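Local structure of TPR repeat-containing protein YrrB (Bacillus subtilis, 2Q7F) at residues Asp158-Ala161 with Arg162-Phe165; Tyr147-Arg150 with Ala151-Asn155; Met167-Asn171 with Glu172-Asp176; Gly121-Gly125 with Asp126-Met130. The protein may mediate complex formation among RNA sulfuration components, RNA processing components and aminoacyl-tRNA synthetases, as a monomer built of TPR repeats. All coordinates share one frame; numbering follows the deposited sequence.

Contact 1. Residues Asp158-Ala161 with Arg162-Phe165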
# COMPACT_ATOMS: atom_id res chain seq x y z
N ASP A 158 -10.08 6.69 -2.13
CA ASP A 158 -9.09 6.06 -1.26
C ASP A 158 -8.08 7.08 -0.74
O ASP A 158 -7.00 7.26 -1.31
CB ASP A 158 -8.37 4.93 -2.02
CG ASP A 158 -7.43 4.12 -1.13
OD1 ASP A 158 -6.96 4.62 -0.09
OD2 ASP A 158 -7.15 2.96 -1.51
N THR A 159 -8.43 7.74 0.36
CA THR A 159 -7.57 8.74 1.01
C THR A 159 -6.14 8.26 1.24
O THR A 159 -5.17 8.98 0.95
CB THR A 159 -8.20 9.20 2.35
OG1 THR A 159 -9.40 9.91 2.08
CG2 THR A 159 -7.26 10.10 3.13
N GLU A 160 -6.03 7.03 1.75
CA GLU A 160 -4.75 6.43 2.12
C GLU A 160 -3.80 6.33 0.92
O GLU A 160 -2.63 6.72 1.01
CB GLU A 160 -4.98 5.05 2.74
CG GLU A 160 -4.18 4.79 4.00
CD GLU A 160 -2.71 5.17 3.84
OE1 GLU A 160 -2.28 6.17 4.47
OE2 GLU A 160 -2.01 4.48 3.07
N ALA A 161 -4.32 5.81 -0.19
CA ALA A 161 -3.56 5.73 -1.44
C ALA A 161 -3.12 7.11 -1.86
O ALA A 161 -1.96 7.32 -2.20
CB ALA A 161 -4.39 5.09 -2.53
N ARG A 162 -4.04 8.06 -1.82
CA ARG A 162 -3.78 9.40 -2.31
C ARG A 162 -2.69 10.11 -1.49
O ARG A 162 -1.88 10.85 -2.05
CB ARG A 162 -5.06 10.22 -2.34
CG ARG A 162 -4.94 11.44 -3.20
CD ARG A 162 -6.18 12.29 -3.10
NE ARG A 162 -7.29 11.66 -3.79
CZ ARG A 162 -7.63 11.90 -5.06
NH1 ARG A 162 -6.94 12.77 -5.79
NH2 ARG A 162 -8.65 11.26 -5.58
N PHE A 163 -2.67 9.86 -0.19
CA PHE A 163 -1.62 10.42 0.66
C PHE A 163 -0.25 9.81 0.33
O PHE A 163 0.77 10.51 0.37
CB PHE A 163 -1.95 10.23 2.14
CG PHE A 163 -0.83 10.63 3.06
CD1 PHE A 163 -0.39 11.95 3.13
CD2 PHE A 163 -0.20 9.68 3.86
CE1 PHE A 163 0.66 12.30 3.97
CE2 PHE A 163 0.85 10.03 4.70
CZ PHE A 163 1.28 11.34 4.76
N GLN A 164 -0.22 8.52 -0.01
CA GLN A 164 1.03 7.84 -0.36
C GLN A 164 1.56 8.28 -1.72
O GLN A 164 2.77 8.38 -1.93
CB GLN A 164 0.84 6.33 -0.34
CG GLN A 164 0.57 5.76 1.03
CD GLN A 164 1.83 5.65 1.86
OE1 GLN A 164 1.80 5.84 3.08
NE2 GLN A 164 2.95 5.33 1.21
N PHE A 165 0.64 8.52 -2.65
CA PHE A 165 0.99 9.05 -3.97
C PHE A 165 1.60 10.45 -3.82
O PHE A 165 2.66 10.74 -4.39
CB PHE A 165 -0.25 9.06 -4.88
CG PHE A 165 0.04 9.44 -6.31
CD1 PHE A 165 1.20 9.02 -6.95
CD2 PHE A 165 -0.89 10.19 -7.03
CE1 PHE A 165 1.45 9.36 -8.28
CE2 PHE A 165 -0.64 10.54 -8.37
CZ PHE A 165 0.53 10.13 -9.00
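F163 N donates to T159 O at 2.9 Å, and F165 N reaches A161 O at the same 2.9 Å, two backbone bonds that help close the first turns of helix 159-172. D158, the N-cap residue, serves the helix start twice. Its OD1 accepts from A161 N at 2.9 Å in a nearly straight bond (174°) that arrives from well above the carboxylate plane, while its carbonyl O takes R162 N at 3.1 Å. On the next face E160 and Q164 run side by side in the same direction. The CG of Q164 stands anti to its own carbonyl carbon (chi1 -67°), which lays the side chain back beside the glutamate, CG lying 3.5 Å from E160 OE2. That oxygen is probably hydrogen-bonded to Y129 OH, at a doubtfully short modelled distance. The other carboxylate oxygen, OE1, sits at the edge of the F163 ring near its plane, 4.1 Å from CD2. R162 leads away, forming a salt bridge with E156 and a hydrogen bond with Q181. D158 thus takes up two early N-H groups, and its negative charge probably also suits the positive end of the helix dipole.

Contact 2. Residues Tyr147-Arg150 with Ala151-Asn155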
# COMPACT_ATOMS: atom_id res chain seq x y z
N TYR A 147 2.11 2.88 -10.05
CA TYR A 147 1.10 2.01 -9.45
C TYR A 147 0.26 2.78 -8.44
O TYR A 147 -0.94 2.57 -8.35
CB TYR A 147 1.73 0.78 -8.78
CG TYR A 147 2.67 -0.00 -9.67
CD1 TYR A 147 2.19 -0.70 -10.79
CD2 TYR A 147 4.03 -0.05 -9.39
CE1 TYR A 147 3.06 -1.42 -11.61
CE2 TYR A 147 4.91 -0.77 -10.20
CZ TYR A 147 4.42 -1.45 -11.31
OH TYR A 147 5.29 -2.15 -12.12
N LEU A 148 0.91 3.65 -7.66
CA LEU A 148 0.20 4.53 -6.74
C LEU A 148 -0.71 5.50 -7.48
O LEU A 148 -1.82 5.78 -7.03
CB LEU A 148 1.16 5.31 -5.85
CG LEU A 148 1.72 4.56 -4.65
CD1 LEU A 148 2.67 5.46 -3.88
CD2 LEU A 148 0.61 4.03 -3.75
N GLN A 149 -0.22 6.00 -8.62
CA GLN A 149 -1.02 6.87 -9.48
C GLN A 149 -2.29 6.15 -9.89
O GLN A 149 -3.38 6.72 -9.88
CB GLN A 149 -0.23 7.28 -10.74
CG GLN A 149 -0.97 8.28 -11.63
CD GLN A 149 -0.17 8.72 -12.85
OE1 GLN A 149 0.11 7.92 -13.75
NE2 GLN A 149 0.19 10.00 -12.88
N ARG A 150 -2.12 4.87 -10.22
CA ARG A 150 -3.20 4.06 -10.73
C ARG A 150 -4.25 3.79 -9.66
O ARG A 150 -5.44 3.93 -9.92
CB ARG A 150 -2.65 2.76 -11.31
CG ARG A 150 -3.63 1.99 -12.16
CD ARG A 150 -4.31 2.85 -13.21
NE ARG A 150 -5.44 2.12 -13.76
CZ ARG A 150 -6.45 2.67 -14.43
NH1 ARG A 150 -6.48 3.98 -14.65
NH2 ARG A 150 -7.42 1.90 -14.88
N ALA A 151 -3.80 3.43 -8.45
CA ALA A 151 -4.69 3.18 -7.30
C ALA A 151 -5.62 4.36 -7.01
O ALA A 151 -6.78 4.17 -6.66
CB ALA A 151 -3.86 2.85 -6.06
N VAL A 152 -5.09 5.57 -7.12
CA VAL A 152 -5.89 6.78 -6.98
C VAL A 152 -6.92 6.81 -8.10
O VAL A 152 -8.11 6.90 -7.83
CB VAL A 152 -5.01 8.05 -6.98
CG1 VAL A 152 -5.89 9.30 -6.98
CG2 VAL A 152 -4.08 8.04 -5.78
N GLU A 153 -6.47 6.71 -9.35
CA GLU A 153 -7.39 6.70 -10.49
C GLU A 153 -8.52 5.71 -10.31
O GLU A 153 -9.70 6.05 -10.47
CB GLU A 153 -6.64 6.42 -11.80
CG GLU A 153 -5.69 7.53 -12.21
CD GLU A 153 -4.81 7.16 -13.40
OE1 GLU A 153 -5.20 6.29 -14.20
OE2 GLU A 153 -3.72 7.77 -13.53
N LEU A 154 -8.17 4.47 -9.95
CA LEU A 154 -9.15 3.39 -9.79
C LEU A 154 -10.03 3.53 -8.55
O LEU A 154 -11.01 2.80 -8.40
CB LEU A 154 -8.45 2.03 -9.79
CG LEU A 154 -8.06 1.43 -11.14
CD1 LEU A 154 -7.46 0.04 -10.92
CD2 LEU A 154 -9.25 1.36 -12.09
N ASN A 155 -9.67 4.44 -7.65
CA ASN A 155 -10.45 4.72 -6.46
C ASN A 155 -10.05 6.09 -5.95
O ASN A 155 -9.12 6.25 -5.16
CB ASN A 155 -10.27 3.63 -5.40
CG ASN A 155 -11.12 3.87 -4.15
OD1 ASN A 155 -11.56 4.99 -3.87
ND2 ASN A 155 -11.33 2.81 -3.38
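R150 and E153, one turn apart on helix 141-154, join in a salt bridge in which R150 NH1 lies 2.7 Å from E153 OE1. The oxygen is in the guanidinium plane and is approached on its anti side, and the two flat groups stand almost perpendicular, 81° apart. R150 gets there by a bend at chi2 (50°), which turns an otherwise extended chain toward the C-terminal end of the helix. One face of its guanidinium then meets L154, whose CD2 comes within 3.4 Å of R150 NH2. The second carboxylate oxygen, E153 OE2, rests 3.4 Å from CG of Q149, so the glutamate bridges two side chains of the preceding turn. With R150 cut back to an alanine, the E153 carboxylate would probably be left without its charged mate and L154 without the flat group beside it. Beneath these side chains A151 N bonds to Y147 O at 3.0 Å, and L154 N to R150 O at 2.8 Å. The helix lies between two others: Y147 packs on L131 and L135 of helix 125-137, whereas V152 packs on R162 of helix 159-172.

Contact 3. Residues Met167-Asn171 with Glu172-Asp176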
# COMPACT_ATOMS: atom_id res chain seq x y z
N MET A 167 3.24 11.80 -1.28
CA MET A 167 4.58 11.75 -0.70
C MET A 167 5.61 11.30 -1.72
O MET A 167 6.76 11.72 -1.71
CB MET A 167 4.62 10.81 0.51
CG MET A 167 4.13 11.41 1.80
SD MET A 167 4.48 10.33 3.20
CE MET A 167 6.16 10.83 3.62
N CYS A 168 5.19 10.41 -2.61
CA CYS A 168 6.09 9.86 -3.62
C CYS A 168 6.35 10.87 -4.73
O CYS A 168 7.47 11.01 -5.20
CB CYS A 168 5.51 8.57 -4.20
SG CYS A 168 6.75 7.35 -4.69
N LEU A 169 5.29 11.56 -5.13
CA LEU A 169 5.40 12.68 -6.09
C LEU A 169 6.35 13.77 -5.63
O LEU A 169 7.24 14.18 -6.37
CB LEU A 169 4.02 13.29 -6.35
CG LEU A 169 3.05 12.55 -7.27
CD1 LEU A 169 1.63 13.04 -7.04
CD2 LEU A 169 3.48 12.74 -8.72
N ALA A 170 6.14 14.25 -4.40
CA ALA A 170 6.99 15.28 -3.80
C ALA A 170 8.44 14.81 -3.71
O ALA A 170 9.37 15.59 -3.86
CB ALA A 170 6.48 15.64 -2.41
N ASN A 171 8.60 13.52 -3.47
CA ASN A 171 9.91 12.94 -3.37
C ASN A 171 10.63 12.96 -4.72
O ASN A 171 11.84 13.18 -4.78
CB ASN A 171 9.81 11.52 -2.85
CG ASN A 171 11.10 11.04 -2.26
OD1 ASN A 171 11.32 11.18 -1.05
ND2 ASN A 171 11.98 10.51 -3.10
N GLU A 172 9.87 12.76 -5.79
CA GLU A 172 10.43 12.61 -7.12
C GLU A 172 10.74 13.93 -7.82
O GLU A 172 11.37 13.95 -8.88
CB GLU A 172 9.53 11.73 -7.98
CG GLU A 172 10.28 10.90 -9.04
CD GLU A 172 11.24 9.85 -8.45
OE1 GLU A 172 11.16 9.54 -7.24
OE2 GLU A 172 12.08 9.32 -9.21
N GLY A 173 10.31 15.04 -7.22
CA GLY A 173 10.55 16.37 -7.79
C GLY A 173 9.26 17.02 -8.25
O GLY A 173 9.15 18.24 -8.27
N MET A 174 8.29 16.20 -8.62
CA MET A 174 6.97 16.65 -9.06
C MET A 174 6.22 17.20 -7.85
O MET A 174 5.40 16.51 -7.25
CB MET A 174 6.20 15.48 -9.70
CG MET A 174 6.88 14.83 -10.92
SD MET A 174 6.24 13.18 -11.37
CE MET A 174 4.72 13.59 -12.24
N LEU A 175 6.52 18.45 -7.49
CA LEU A 175 6.11 19.04 -6.22
C LEU A 175 4.73 19.68 -6.21
O LEU A 175 4.08 19.73 -5.17
CB LEU A 175 7.13 20.08 -5.74
CG LEU A 175 8.52 19.55 -5.36
CD1 LEU A 175 9.57 20.62 -5.61
CD2 LEU A 175 8.57 19.04 -3.92
N ASP A 176 4.29 20.18 -7.35
CA ASP A 176 3.01 20.89 -7.42
C ASP A 176 1.85 19.92 -7.49
O ASP A 176 0.82 20.12 -6.86
CB ASP A 176 3.01 21.86 -8.61
CG ASP A 176 4.30 22.65 -8.70
OD1 ASP A 176 5.31 22.07 -9.16
OD2 ASP A 176 4.31 23.82 -8.29
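E172 N is shared between two carbonyls, C168 O and L169 O, each 3.0 Å away and each bonded only weakly, with N-H...O angles of 132° and 129°. The fork marks the place where helix 159-172 gives out. G173 follows with a positive phi of 113°, a backbone setting in which a CB would be jammed against the carbonyl oxygen of E172, so glycine suits the site. The chain then folds back over the last turn. M174, the centre of an inverse gamma turn, brings its O to 3.1 Å from L169 O. The two carbonyls lie side by side and nearly antiparallel rather than head-on, an approach that comes with the sharp reversal. Apolar contacts line the reversal on two sides of the helix end. M174 bends at its last torsion, placing CE 3.8 Å from L169 CD2, with the sulfur nearly as close to the same methyl. L175 puts CD2 4.3 Å from A170 CB; that methyl also lies near the A170 carbonyl oxygen, and the side chain packs on T202 and Y205 of helix 193-205. L169 continues onto A178 and Q181 of helix 176-188. Both segments belong to TPR 5, and this tight turn between helices 159-172 and 176-188 is the helix-turn-helix junction on which a tetratricopeptide repeat is built.

Contact 4. Residues Gly121-Gly125 with Asp126-Met130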
# COMPACT_ATOMS: atom_id res chain seq x y z
N GLY A 121 -1.91 -11.49 -13.99
CA GLY A 121 -3.17 -10.94 -14.49
C GLY A 121 -3.96 -10.04 -13.56
O GLY A 121 -4.75 -9.24 -14.03
N MET A 122 -3.75 -10.16 -12.25
CA MET A 122 -4.51 -9.36 -11.28
C MET A 122 -4.24 -7.88 -11.49
O MET A 122 -3.09 -7.45 -11.47
CB MET A 122 -4.18 -9.77 -9.85
CG MET A 122 -5.01 -9.08 -8.76
SD MET A 122 -4.62 -9.76 -7.12
CE MET A 122 -5.54 -8.65 -6.07
N GLU A 123 -5.31 -7.12 -11.72
CA GLU A 123 -5.23 -5.67 -11.88
C GLU A 123 -6.40 -5.01 -11.17
O GLU A 123 -7.52 -4.97 -11.70
CB GLU A 123 -5.24 -5.29 -13.36
CG GLU A 123 -3.98 -5.65 -14.13
CD GLU A 123 -4.14 -5.46 -15.63
OE1 GLU A 123 -4.61 -4.39 -16.06
OE2 GLU A 123 -3.78 -6.39 -16.39
N ASN A 124 -6.16 -4.50 -9.96
CA ASN A 124 -7.17 -3.76 -9.20
C ASN A 124 -6.57 -2.81 -8.16
O ASN A 124 -5.38 -2.86 -7.87
CB ASN A 124 -8.20 -4.71 -8.56
CG ASN A 124 -7.55 -5.75 -7.69
OD1 ASN A 124 -6.78 -5.44 -6.78
ND2 ASN A 124 -7.87 -7.02 -7.95
N GLY A 125 -7.42 -1.95 -7.60
CA GLY A 125 -6.98 -0.88 -6.72
C GLY A 125 -6.13 -1.38 -5.57
O GLY A 125 -5.09 -0.80 -5.26
N ASP A 126 -6.57 -2.47 -4.95
CA ASP A 126 -5.88 -3.02 -3.80
C ASP A 126 -4.46 -3.48 -4.13
O ASP A 126 -3.52 -3.20 -3.37
CB ASP A 126 -6.68 -4.19 -3.21
CG ASP A 126 -7.96 -3.73 -2.56
OD1 ASP A 126 -8.75 -4.60 -2.14
OD2 ASP A 126 -8.18 -2.50 -2.45
N LEU A 127 -4.31 -4.16 -5.27
CA LEU A 127 -3.02 -4.67 -5.68
C LEU A 127 -2.05 -3.55 -6.01
O LEU A 127 -0.90 -3.59 -5.57
CB LEU A 127 -3.13 -5.62 -6.88
CG LEU A 127 -1.78 -6.04 -7.49
CD1 LEU A 127 -0.92 -6.92 -6.54
CD2 LEU A 127 -1.97 -6.72 -8.84
N PHE A 128 -2.51 -2.57 -6.78
CA PHE A 128 -1.66 -1.44 -7.12
C PHE A 128 -1.23 -0.69 -5.86
O PHE A 128 -0.11 -0.18 -5.78
CB PHE A 128 -2.34 -0.50 -8.11
CG PHE A 128 -2.53 -1.09 -9.49
CD1 PHE A 128 -1.50 -1.80 -10.11
CD2 PHE A 128 -3.74 -0.93 -10.17
CE1 PHE A 128 -1.68 -2.36 -11.38
CE2 PHE A 128 -3.92 -1.47 -11.45
CZ PHE A 128 -2.89 -2.19 -12.05
N TYR A 129 -2.12 -0.68 -4.87
CA TYR A 129 -1.86 -0.04 -3.59
C TYR A 129 -0.78 -0.79 -2.81
O TYR A 129 0.22 -0.19 -2.39
CB TYR A 129 -3.14 0.07 -2.75
CG TYR A 129 -2.88 0.61 -1.36
CD1 TYR A 129 -2.63 1.97 -1.16
CD2 TYR A 129 -2.86 -0.24 -0.25
CE1 TYR A 129 -2.38 2.47 0.11
CE2 TYR A 129 -2.62 0.25 1.02
CZ TYR A 129 -2.38 1.61 1.19
OH TYR A 129 -2.13 2.11 2.45
N MET A 130 -0.99 -2.08 -2.60
CA MET A 130 -0.05 -2.88 -1.82
C MET A 130 1.33 -2.85 -2.47
O MET A 130 2.35 -2.73 -1.78
CB MET A 130 -0.56 -4.32 -1.67
CG MET A 130 -1.85 -4.46 -0.86
SD MET A 130 -1.76 -3.82 0.83
CE MET A 130 -0.67 -5.04 1.59
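An asparagine N-cap starts helix 125-137, with N124 holding two successive amides. Its side-chain OD1 accepts from L127 N at 3.2 Å, and its carbonyl O from F128 N at 3.1 Å in an almost straight bond (175°). The capping bond depends on the first torsion of N124: at chi1 55° CG sits between the backbone N and the carbonyl carbon, so that OD1 curls back over the start of the helix. Y129 N continues the series to G125 O at 3.0 Å. The same carbonyl of N124 also lies against the F128 ring, its O 3.4 Å from CD2, and the far end of that ring reaches the aliphatic part of E123, CZ standing 4.1 Å from CB. A second apolar link spans the cap, where L127 CD2 meets CG of M122 at 3.8 Å. Here M122 is fully extended, and its terminal CE comes near L127 CB. Replacing F128 with an alanine would probably open a gap beside N124 and deprive the E123 methylenes of their ring partner. Upstream, G121 ends helix 107-120 in a Schellman motif. From this turn M122 packs on A91 and Y95 of helix 91-103; from the helix itself L127 packs on F114 and L118 of helix 107-120, while F128 touches L118 as well as Y147 and L154 of helix 141-154.

In the fold
Contacts 4, 2, 1 and 3 follow in that order along the chain, on helices 125-137, 141-154 and 159-172 of a TPR array. Contact 2 touches all the others. R150 CG meets F128 CD2 of contact 4 at 3.5 Å, Q149 CB meets F165 CZ of contact 1 at 3.4 Å, and L148 CD1 lies 4.2 Å from C168 CB of contact 3. The centre of contact 2 is about 9 Å from those of contacts 1 and 4, which also meet directly, A161 CA lying 3.8 Å from Y129 CE1. Contacts 1 and 3 sit toward opposite ends of helix 159-172, centres about 13 Å apart; contacts 3 and 4 do not touch, nearest atoms about 10 Å apart.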